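Local atomic coordinates of VP4 CORE protein (Bluetongue virus, PDB entry 2JHP), a protein that forms part of the inner capsid of the virus and acts as a multifunctional RNA-capping enzyme. Residues 246-249 with 250-254; 294-297 with 298-302; 624-627 with 628-632; 419-422 with 423-427; 55-58 with 59-63. All coordinates share one frame; numbering follows the deposited sequence.

Contact 1. Residues 246-249 with 250-254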
# COMPACT_ATOMS: atom_id res chain seq x y z
N LYS A 246 -17.48 16.66 35.82
CA LYS A 246 -18.71 16.04 36.29
C LYS A 246 -19.78 15.89 35.21
O LYS A 246 -20.51 14.90 35.19
CB LYS A 246 -19.30 16.84 37.46
CG LYS A 246 -18.57 16.67 38.80
CD LYS A 246 -18.94 17.77 39.81
CE LYS A 246 -20.31 17.54 40.43
NZ LYS A 246 -20.64 18.58 41.46
N ASP A 247 -19.85 16.86 34.30
CA ASP A 247 -20.84 16.85 33.21
C ASP A 247 -20.60 15.75 32.18
O ASP A 247 -21.47 15.45 31.37
CB ASP A 247 -20.86 18.21 32.51
CG ASP A 247 -21.13 19.36 33.47
OD1 ASP A 247 -22.07 19.23 34.29
OD2 ASP A 247 -20.41 20.38 33.40
N ILE A 248 -19.40 15.16 32.22
CA ILE A 248 -18.96 14.16 31.26
C ILE A 248 -18.84 12.78 31.91
O ILE A 248 -19.16 11.77 31.28
CB ILE A 248 -17.61 14.56 30.63
CG1 ILE A 248 -17.71 15.97 30.04
CG2 ILE A 248 -17.18 13.56 29.56
CD1 ILE A 248 -16.39 16.59 29.76
N LEU A 249 -18.37 12.74 33.15
CA LEU A 249 -18.30 11.51 33.94
C LEU A 249 -19.64 10.76 33.98
O LEU A 249 -19.67 9.53 33.86
CB LEU A 249 -17.82 11.77 35.38
CG LEU A 249 -16.35 11.69 35.83
CD1 LEU A 249 -15.46 10.86 34.90
CD2 LEU A 249 -15.76 13.07 36.03
N LYS A 250 -20.74 11.50 34.15
CA LYS A 250 -22.05 10.89 34.32
C LYS A 250 -22.59 10.18 33.06
O LYS A 250 -23.48 9.34 33.15
CB LYS A 250 -23.08 11.88 34.91
CG LYS A 250 -23.47 13.05 34.01
CD LYS A 250 -24.58 13.90 34.64
CE LYS A 250 -25.94 13.22 34.56
NZ LYS A 250 -27.01 13.97 35.28
N HIS A 251 -22.02 10.51 31.90
CA HIS A 251 -22.41 9.85 30.65
C HIS A 251 -21.36 8.84 30.19
O HIS A 251 -21.17 8.61 28.99
CB HIS A 251 -22.71 10.89 29.55
CG HIS A 251 -23.72 11.92 29.96
ND1 HIS A 251 -25.02 11.60 30.29
CD2 HIS A 251 -23.61 13.26 30.10
CE1 HIS A 251 -25.67 12.70 30.62
NE2 HIS A 251 -24.84 13.72 30.51
N MET A 252 -20.69 8.22 31.16
CA MET A 252 -19.69 7.20 30.88
C MET A 252 -20.00 5.88 31.56
O MET A 252 -20.54 5.86 32.67
CB MET A 252 -18.31 7.65 31.33
CG MET A 252 -17.61 8.56 30.37
SD MET A 252 -15.94 8.88 30.95
CE MET A 252 -15.54 10.29 29.94
N ASN A 253 -19.66 4.79 30.89
CA ASN A 253 -19.74 3.46 31.48
C ASN A 253 -18.33 2.94 31.77
O ASN A 253 -17.57 2.61 30.85
CB ASN A 253 -20.50 2.51 30.55
CG ASN A 253 -20.44 1.06 31.00
OD1 ASN A 253 -20.29 0.76 32.18
ND2 ASN A 253 -20.54 0.15 30.03
N PHE A 254 -17.99 2.89 33.05
CA PHE A 254 -16.65 2.48 33.48
C PHE A 254 -16.46 0.97 33.55
O PHE A 254 -15.35 0.48 33.36
CB PHE A 254 -16.28 3.12 34.82
CG PHE A 254 -16.24 4.61 34.78
CD1 PHE A 254 -17.18 5.37 35.49
CD2 PHE A 254 -15.26 5.28 34.03
CE1 PHE A 254 -17.14 6.77 35.44
CE2 PHE A 254 -15.21 6.68 33.99
CZ PHE A 254 -16.16 7.42 34.69
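The chain leaves helix 246-249 at its end, through a type I beta turn that runs from L249 to M252. Two backbone bonds guide it out: H251 N gives its hydrogen to I248 O at 3.2 Å with an angle of 146°, and M252 N reaches L249 O in a weak bond. Past the turn, M252 takes extended backbone angles and the chain heads for strand 260-264. I248 and M252 then point their side chains the same way, and the methyl CG2 of I248 meets CE of M252 at 3.7 Å. The chain of M252 stays extended beyond CG, which carries its terminal methyl as far as I248. This is a helix-to-strand connection of a Rossmann-like sheet, and I248 faces the sheet, touching H194, I196 and F262. On the outer side, CD1 of L249 comes in at the edge of the F254 ring, near its plane, 3.5 Å from CZ, while CB of M252 lies over one face of that ring, offset toward the rim. The ring of H251 brings CD2 to D247 O at 3.3 Å, carries CG of K250 over the centre of one face, and stacks with H238. The carboxylate of D247 leaves the turn alone, OD2 accepting from D243 N; the side chain of D247 lies about 7 Å, nearest atoms, from a bound S-adenosyl-L-homocysteine.

Contact 2. Residues 294-297 with 298-302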
# COMPACT_ATOMS: atom_id res chain seq x y z
N TYR A 294 -7.26 17.13 31.17
CA TYR A 294 -6.18 16.69 32.06
C TYR A 294 -6.73 15.96 33.29
O TYR A 294 -6.21 14.91 33.67
CB TYR A 294 -5.29 17.88 32.46
CG TYR A 294 -3.95 17.49 33.07
CD1 TYR A 294 -2.86 17.16 32.26
CD2 TYR A 294 -3.77 17.47 34.45
CE1 TYR A 294 -1.63 16.80 32.80
CE2 TYR A 294 -2.54 17.11 35.01
CZ TYR A 294 -1.47 16.78 34.17
OH TYR A 294 -0.25 16.42 34.70
N GLU A 295 -7.79 16.50 33.90
CA GLU A 295 -8.44 15.88 35.06
C GLU A 295 -8.92 14.49 34.70
O GLU A 295 -8.88 13.57 35.51
CB GLU A 295 -9.66 16.69 35.51
CG GLU A 295 -9.39 18.10 36.01
CD GLU A 295 -10.67 18.87 36.26
OE1 GLU A 295 -11.06 19.69 35.39
OE2 GLU A 295 -11.31 18.64 37.31
N MET A 296 -9.37 14.37 33.45
CA MET A 296 -9.95 13.14 32.95
C MET A 296 -8.96 12.25 32.20
O MET A 296 -9.36 11.28 31.55
CB MET A 296 -11.14 13.48 32.07
CG MET A 296 -12.41 13.73 32.84
SD MET A 296 -13.72 14.16 31.71
CE MET A 296 -15.03 13.24 32.46
N GLY A 297 -7.67 12.57 32.29
CA GLY A 297 -6.64 11.65 31.84
C GLY A 297 -6.80 10.38 32.66
O GLY A 297 -7.04 10.45 33.87
N GLY A 298 -6.67 9.23 32.02
CA GLY A 298 -6.98 7.97 32.68
C GLY A 298 -8.25 7.38 32.09
O GLY A 298 -8.36 6.17 31.94
N ALA A 299 -9.20 8.26 31.75
CA ALA A 299 -10.44 7.87 31.07
C ALA A 299 -10.37 8.11 29.56
O ALA A 299 -11.14 7.52 28.78
CB ALA A 299 -11.63 8.62 31.67
N PHE A 300 -9.44 8.96 29.14
CA PHE A 300 -9.32 9.33 27.73
C PHE A 300 -7.95 9.04 27.16
O PHE A 300 -6.94 9.40 27.74
CB PHE A 300 -9.59 10.83 27.55
CG PHE A 300 -11.04 11.18 27.56
CD1 PHE A 300 -11.66 11.58 28.73
CD2 PHE A 300 -11.80 11.11 26.38
CE1 PHE A 300 -12.99 11.91 28.74
CE2 PHE A 300 -13.14 11.44 26.37
CZ PHE A 300 -13.74 11.84 27.54
N SER A 301 -7.93 8.39 26.00
CA SER A 301 -6.67 8.16 25.27
C SER A 301 -6.03 9.46 24.74
O SER A 301 -4.81 9.58 24.64
CB SER A 301 -6.92 7.25 24.08
OG SER A 301 -7.64 7.97 23.10
N SER A 302 -6.88 10.42 24.36
CA SER A 302 -6.43 11.61 23.66
C SER A 302 -7.47 12.72 23.69
O SER A 302 -8.65 12.47 23.89
CB SER A 302 -6.08 11.27 22.20
OG SER A 302 -7.04 10.39 21.64
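M296 and F300 lie side by side on the buried flank of the loop that follows helix 280-295, and their side chains point the same way. The sulfur of M296 sits at the edge of the F300 ring, 3.8 Å from CE1 and 5.1 Å from the centroid, 75° off the ring normal: a Met-aromatic contact made at the rim. CB of M296 adds a second touch, 3.9 Å from CD1 of F300. With CG of M296 beside its own backbone N (chi1 -83°) and CG of F300 placed likewise (chi1 -78°), the two chains rise together from the turn. Beneath them M296 O serves the amides three and four residues on, taking a good bond from A299 N at 3.0 Å and a weak one from F300 N at 3.3 Å, and it also lies in the plane of the F300 ring at its edge. M296 is the first residue to leave helical angles, so this carbonyl marks the helix exit and the turn toward strand 302-308, in the mixed sheet that also holds strand 260-264. Beyond the pair, F300 meets F262 edge-to-face. The other side of the loop is looser: G297 and G298 carry no side chain, and G298 is exposed. The positive phi of G298 would jam a beta carbon against G297 O, which calls for glycine. A299 offers its CB to M296 O at 3.5 Å, while its carbonyl accepts from R260 NH1.

Contact 3. Residues 624-627 with 628-632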
# COMPACT_ATOMS: atom_id res chain seq x y z
N ARG A 624 30.85 -19.44 -10.67
CA ARG A 624 32.17 -19.34 -11.29
C ARG A 624 32.26 -18.07 -12.13
O ARG A 624 33.35 -17.54 -12.34
CB ARG A 624 32.46 -20.58 -12.14
CG ARG A 624 33.87 -21.14 -11.97
CD ARG A 624 34.77 -20.87 -13.17
NE ARG A 624 34.92 -19.44 -13.47
CZ ARG A 624 35.92 -18.91 -14.17
NH1 ARG A 624 36.90 -19.68 -14.64
NH2 ARG A 624 35.95 -17.60 -14.38
N LYS A 625 31.11 -17.59 -12.60
CA LYS A 625 31.06 -16.33 -13.33
C LYS A 625 30.95 -15.12 -12.41
O LYS A 625 31.24 -13.99 -12.82
CB LYS A 625 29.92 -16.32 -14.35
CG LYS A 625 30.34 -16.72 -15.75
CD LYS A 625 29.53 -15.96 -16.78
CE LYS A 625 30.21 -15.97 -18.13
NZ LYS A 625 31.40 -15.08 -18.18
N MET A 626 30.54 -15.35 -11.16
CA MET A 626 30.48 -14.30 -10.13
C MET A 626 30.54 -14.80 -8.68
O MET A 626 29.55 -15.29 -8.12
CB MET A 626 29.28 -13.36 -10.34
CG MET A 626 28.00 -14.05 -10.78
SD MET A 626 26.83 -12.85 -11.46
CE MET A 626 27.58 -12.44 -13.04
N GLY A 627 31.73 -14.69 -8.09
CA GLY A 627 31.92 -14.88 -6.65
C GLY A 627 31.99 -13.52 -6.00
O GLY A 627 32.02 -12.50 -6.71
N MET A 628 32.02 -13.48 -4.67
CA MET A 628 31.95 -12.23 -3.89
C MET A 628 30.63 -11.50 -4.10
O MET A 628 29.84 -11.35 -3.16
CB MET A 628 33.15 -11.31 -4.16
CG MET A 628 34.46 -11.77 -3.56
SD MET A 628 35.74 -10.49 -3.69
CE MET A 628 36.03 -10.43 -5.47
N ARG A 629 30.38 -11.04 -5.34
CA ARG A 629 29.06 -10.58 -5.76
C ARG A 629 28.16 -11.81 -5.77
O ARG A 629 27.87 -12.37 -6.83
CB ARG A 629 29.09 -9.98 -7.18
CG ARG A 629 30.00 -8.78 -7.39
CD ARG A 629 29.71 -8.12 -8.74
NE ARG A 629 29.87 -9.04 -9.87
CZ ARG A 629 29.58 -8.75 -11.13
NH1 ARG A 629 29.76 -9.66 -12.08
NH2 ARG A 629 29.09 -7.55 -11.46
N GLU A 630 27.73 -12.21 -4.57
CA GLU A 630 27.15 -13.53 -4.34
C GLU A 630 28.24 -14.57 -3.98
O GLU A 630 29.43 -14.26 -3.96
CB GLU A 630 26.30 -13.99 -5.53
CG GLU A 630 24.93 -13.32 -5.64
CD GLU A 630 24.31 -13.48 -7.02
OE1 GLU A 630 23.09 -13.26 -7.16
OE2 GLU A 630 25.05 -13.82 -7.97
N GLY A 631 27.83 -15.80 -3.69
CA GLY A 631 26.42 -16.15 -3.79
C GLY A 631 25.75 -16.77 -2.58
O GLY A 631 24.54 -16.99 -2.62
N ALA A 632 26.50 -16.97 -1.50
CA ALA A 632 26.34 -18.18 -0.71
C ALA A 632 26.36 -19.56 -1.32
O ALA A 632 27.34 -20.28 -1.11
CB ALA A 632 25.73 -18.01 0.71
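M626 meets two side chains of the following loop in two different ways, lying alongside E630 but slanting across R629. With E630 it points in the same direction, and its sulfur SD comes 4.0 Å from OE2 of the carboxylate. With R629 the approach is oblique: the methyl CE of M626 stands 3.7 Å from NH1. The bend of M626 at chi3 (72°) swings CE out of line with the rest of the chain and brings it to the arginine. R629 is itself bent at chi3, which folds its guanidinium back toward M626. Behind these side chains the backbone turns sharply. R629 is the centre of an inverse gamma turn, spanning M628 to E630, in the linker that leaves helix 612-625 and leads to helix 635-641. One residue earlier, R629 N approaches G627 O across M628 in a separate, weak bond with an angle of 125°. The carboxylate of E630 has stronger partners elsewhere, since OE2 pairs with Y622 OH and OE1 with the hydroxyls of T455 and S454. M626 also touches M560 of helix 551-561, on a contact that otherwise lies at the surface, where G627, M628 and R629 are exposed.

Contact 4. Residues 419-422 with 423-427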
# COMPACT_ATOMS: atom_id res chain seq x y z
N GLY A 419 21.95 0.19 1.02
CA GLY A 419 23.10 -0.47 1.64
C GLY A 419 22.77 -1.26 2.89
O GLY A 419 23.63 -1.46 3.75
N LEU A 420 21.52 -1.72 3.01
CA LEU A 420 21.10 -2.46 4.20
C LEU A 420 20.40 -3.75 3.80
O LEU A 420 19.48 -4.21 4.47
CB LEU A 420 20.20 -1.60 5.10
CG LEU A 420 20.65 -0.20 5.53
CD1 LEU A 420 19.60 0.45 6.40
CD2 LEU A 420 21.96 -0.24 6.27
N GLU A 421 20.88 -4.33 2.69
CA GLU A 421 20.41 -5.62 2.16
C GLU A 421 20.32 -6.74 3.21
O GLU A 421 19.30 -7.43 3.27
CB GLU A 421 21.30 -6.07 1.00
CG GLU A 421 20.91 -5.50 -0.35
CD GLU A 421 21.56 -4.15 -0.70
OE1 GLU A 421 21.99 -3.39 0.20
OE2 GLU A 421 21.61 -3.86 -1.92
N PRO A 422 21.37 -6.92 4.03
CA PRO A 422 21.27 -7.98 5.04
C PRO A 422 19.97 -7.92 5.82
O PRO A 422 19.26 -8.93 5.91
CB PRO A 422 22.46 -7.71 5.96
CG PRO A 422 23.48 -7.03 5.07
CD PRO A 422 22.66 -6.21 4.09
N SER A 423 19.64 -6.75 6.36
CA SER A 423 18.49 -6.63 7.26
C SER A 423 17.20 -6.62 6.45
O SER A 423 16.13 -6.95 6.99
CB SER A 423 18.61 -5.39 8.16
OG SER A 423 18.51 -4.20 7.39
N ILE A 424 17.31 -6.25 5.17
CA ILE A 424 16.20 -6.33 4.23
C ILE A 424 15.86 -7.80 3.99
O ILE A 424 14.72 -8.20 4.16
CB ILE A 424 16.50 -5.59 2.88
CG1 ILE A 424 16.51 -4.06 3.09
CG2 ILE A 424 15.51 -6.00 1.77
CD1 ILE A 424 16.93 -3.25 1.88
N TYR A 425 16.87 -8.59 3.64
CA TYR A 425 16.67 -10.03 3.44
C TYR A 425 16.21 -10.73 4.72
O TYR A 425 15.42 -11.67 4.67
CB TYR A 425 17.93 -10.68 2.84
CG TYR A 425 18.18 -10.28 1.40
CD1 TYR A 425 19.31 -9.53 1.04
CD2 TYR A 425 17.27 -10.62 0.40
CE1 TYR A 425 19.53 -9.14 -0.30
CE2 TYR A 425 17.48 -10.22 -0.93
CZ TYR A 425 18.60 -9.50 -1.27
OH TYR A 425 18.75 -9.15 -2.58
N GLU A 426 16.69 -10.25 5.86
CA GLU A 426 16.26 -10.74 7.16
C GLU A 426 14.76 -10.53 7.37
O GLU A 426 14.08 -11.37 7.95
CB GLU A 426 17.06 -10.07 8.28
CG GLU A 426 17.18 -10.88 9.57
CD GLU A 426 18.51 -11.62 9.70
OE1 GLU A 426 19.57 -11.00 9.42
OE2 GLU A 426 18.52 -12.82 10.09
N VAL A 427 14.23 -9.41 6.88
CA VAL A 427 12.78 -9.20 6.87
C VAL A 427 12.04 -10.17 5.93
O VAL A 427 11.07 -10.82 6.33
CB VAL A 427 12.40 -7.74 6.52
CG1 VAL A 427 10.91 -7.61 6.30
CG2 VAL A 427 12.85 -6.81 7.62
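L420 caps helix 421-430, and S423, in its first turn, meets it. Among the backbone bonds, L420 O accepts from I424 N at 3.1 Å and more weakly from S423 N. The next bond is straighter: Y425 N meets E421 O at 2.7 Å with an angle of 176°. E426 N then reaches P422 O at 2.9 Å. Of side-chain polar contacts there is OG of S423, 3.1 Å from L420 O, although another acceptor competes for its proton; OG sits between the backbone N and the carbonyl carbon (chi1 67°), which turns it back toward the start of the helix. The remaining touches are van der Waals contacts. E421 and Y425 lie side by side, pointing the same way, with CB of E421 3.8 Å from CE1 of the ring and the carboxylate and ring planes 33° apart. CG1 of I424 passes 3.3 Å from L420 O. Around them, Y425 packs on T455, V456 and N459 of helix 453-460, and I424 touches L398. The helix belongs to a beta-alpha-beta unit between strands 406-408 and 433-437, and the side chain of L420 is about 6 Å, nearest atoms, from a bound S-adenosyl-L-homocysteine. Because P422 has no N-H to donate, its place in the first turn costs the helix no bond, and L420 O, at the start of the helix, takes one sound bond from I424 N and a weak one from S423 N.

Contact 5. Residues 55-58 with 59-63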
# COMPACT_ATOMS: atom_id res chain seq x y z
N SER A 55 -9.95 -15.40 -27.51
CA SER A 55 -11.08 -15.96 -26.77
C SER A 55 -10.90 -17.40 -26.29
O SER A 55 -11.67 -17.87 -25.45
CB SER A 55 -12.35 -15.85 -27.60
OG SER A 55 -12.34 -16.77 -28.69
N LYS A 56 -9.90 -18.11 -26.82
CA LYS A 56 -9.63 -19.49 -26.38
C LYS A 56 -8.55 -19.58 -25.30
O LYS A 56 -8.11 -20.67 -24.93
CB LYS A 56 -9.33 -20.40 -27.58
CG LYS A 56 -8.01 -20.15 -28.28
CD LYS A 56 -7.80 -21.19 -29.36
CE LYS A 56 -6.34 -21.32 -29.75
NZ LYS A 56 -6.16 -22.37 -30.79
N TRP A 57 -8.15 -18.42 -24.78
CA TRP A 57 -7.16 -18.34 -23.69
C TRP A 57 -7.78 -17.88 -22.36
O TRP A 57 -8.67 -17.02 -22.34
CB TRP A 57 -6.00 -17.42 -24.09
CG TRP A 57 -5.35 -17.80 -25.40
CD1 TRP A 57 -5.30 -17.06 -26.54
CD2 TRP A 57 -4.68 -19.04 -25.70
NE1 TRP A 57 -4.63 -17.74 -27.53
CE2 TRP A 57 -4.24 -18.96 -27.04
CE3 TRP A 57 -4.40 -20.20 -24.96
CZ2 TRP A 57 -3.54 -20.00 -27.65
CZ3 TRP A 57 -3.70 -21.23 -25.57
CH2 TRP A 57 -3.28 -21.12 -26.91
N THR A 58 -7.32 -18.48 -21.26
CA THR A 58 -7.80 -18.10 -19.93
C THR A 58 -7.14 -16.81 -19.44
O THR A 58 -6.04 -16.45 -19.88
CB THR A 58 -7.57 -19.20 -18.86
OG1 THR A 58 -6.17 -19.34 -18.61
CG2 THR A 58 -8.17 -20.56 -19.29
N ILE A 59 -7.83 -16.12 -18.54
CA ILE A 59 -7.34 -14.87 -17.95
C ILE A 59 -5.91 -14.98 -17.39
O ILE A 59 -5.04 -14.18 -17.75
CB ILE A 59 -8.37 -14.30 -16.91
CG1 ILE A 59 -7.77 -13.11 -16.16
CG2 ILE A 59 -8.81 -15.34 -15.91
CD1 ILE A 59 -7.61 -11.92 -16.99
N ARG A 60 -5.68 -15.97 -16.53
CA ARG A 60 -4.38 -16.23 -15.92
C ARG A 60 -3.30 -16.55 -16.94
O ARG A 60 -2.13 -16.22 -16.72
CB ARG A 60 -4.48 -17.39 -14.94
CG ARG A 60 -5.17 -17.06 -13.62
CD ARG A 60 -5.14 -18.27 -12.74
NE ARG A 60 -3.85 -18.42 -12.07
CZ ARG A 60 -3.24 -19.59 -11.89
NH1 ARG A 60 -3.77 -20.71 -12.35
NH2 ARG A 60 -2.08 -19.62 -11.25
N GLN A 61 -3.68 -17.21 -18.03
CA GLN A 61 -2.76 -17.49 -19.13
C GLN A 61 -2.34 -16.17 -19.74
O GLN A 61 -1.14 -15.89 -19.88
CB GLN A 61 -3.37 -18.41 -20.17
CG GLN A 61 -3.33 -19.86 -19.76
CD GLN A 61 -3.84 -20.83 -20.84
OE1 GLN A 61 -4.88 -20.59 -21.47
NE2 GLN A 61 -3.10 -21.92 -21.04
N LEU A 62 -3.33 -15.34 -20.08
CA LEU A 62 -3.05 -14.04 -20.68
C LEU A 62 -2.31 -13.09 -19.73
O LEU A 62 -1.44 -12.34 -20.16
CB LEU A 62 -4.33 -13.39 -21.26
CG LEU A 62 -4.90 -14.03 -22.53
CD1 LEU A 62 -6.17 -13.33 -23.01
CD2 LEU A 62 -3.87 -14.07 -23.65
N ARG A 63 -2.63 -13.15 -18.44
CA ARG A 63 -1.91 -12.34 -17.46
C ARG A 63 -0.45 -12.76 -17.31
O ARG A 63 0.43 -11.92 -17.10
CB ARG A 63 -2.61 -12.35 -16.10
CG ARG A 63 -3.86 -11.49 -16.04
CD ARG A 63 -3.61 -10.03 -16.23
NE ARG A 63 -4.78 -9.27 -15.79
CZ ARG A 63 -5.14 -8.09 -16.28
NH1 ARG A 63 -4.45 -7.51 -17.25
NH2 ARG A 63 -6.22 -7.48 -15.80
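OE1 of Q61 lies at the edge of the W57 indole, near the ring plane, 3.5 Å from CE3, while CG of K56 lies over one face, offset toward the rim. The amide of Q61 crosses the ring steeply, its plane 64° from that of the indole. L62 meets the tryptophan at its root, CG of L62 lying 3.9 Å from CB of W57. The carbonyl oxygen of Q61 is turned in to the loop: T58 N gives it a nearly linear bond (3.2 Å, 172°) in the amide plane, on a lone pair. In return Q61 N donates weakly to OG1 of T58, at 3.3 Å, and together these exchanges form a capping box at the N terminus of helix 59-64. OG1 of T58 lies between the backbone N and the carbonyl carbon (chi1 69°), which turns it to the backbone N-H of Q61; it also has a weak hydrogen bond with E596 OE1. The first full helical bond runs from L62 N to T58 O at 2.9 Å. Beyond the box, NE2 of Q61 donates to V597 O, R60 forms a salt bridge with D514, and W57 packs on L34 and L37 of helix 34-41. Both ends of the Q61 amide therefore have work to do, the oxygen closing the box and the nitrogen tying it to another part of the chain, and this pair of bonds should hold the amide in one orientation against the edge of the indole.

Overall arrangement
Along the chain the order is contact 5, 1, 2, 4 and 3. Contacts 1 and 2 lie about 12 Å apart between centres and touch, CE of M252 meeting CE1 of F300 at 3.3 Å; contact 1 leads into strand 260-264 and contact 2 into its neighbour 302-308, in one seven-stranded mixed sheet. Contact 4 lies about 41 Å from contact 2, centre to centre, beside a second sheet of the same strand order, and near the other S-adenosyl-L-homocysteine. Contact 3 stands about 18 Å from contact 4, between centres, and T455 has partners in both. Contact 5, by the five-stranded parallel sheet, is about 37 Å from contact 4, again between centres. The spread fits an elongated enzyme with separate sites for successive capping steps.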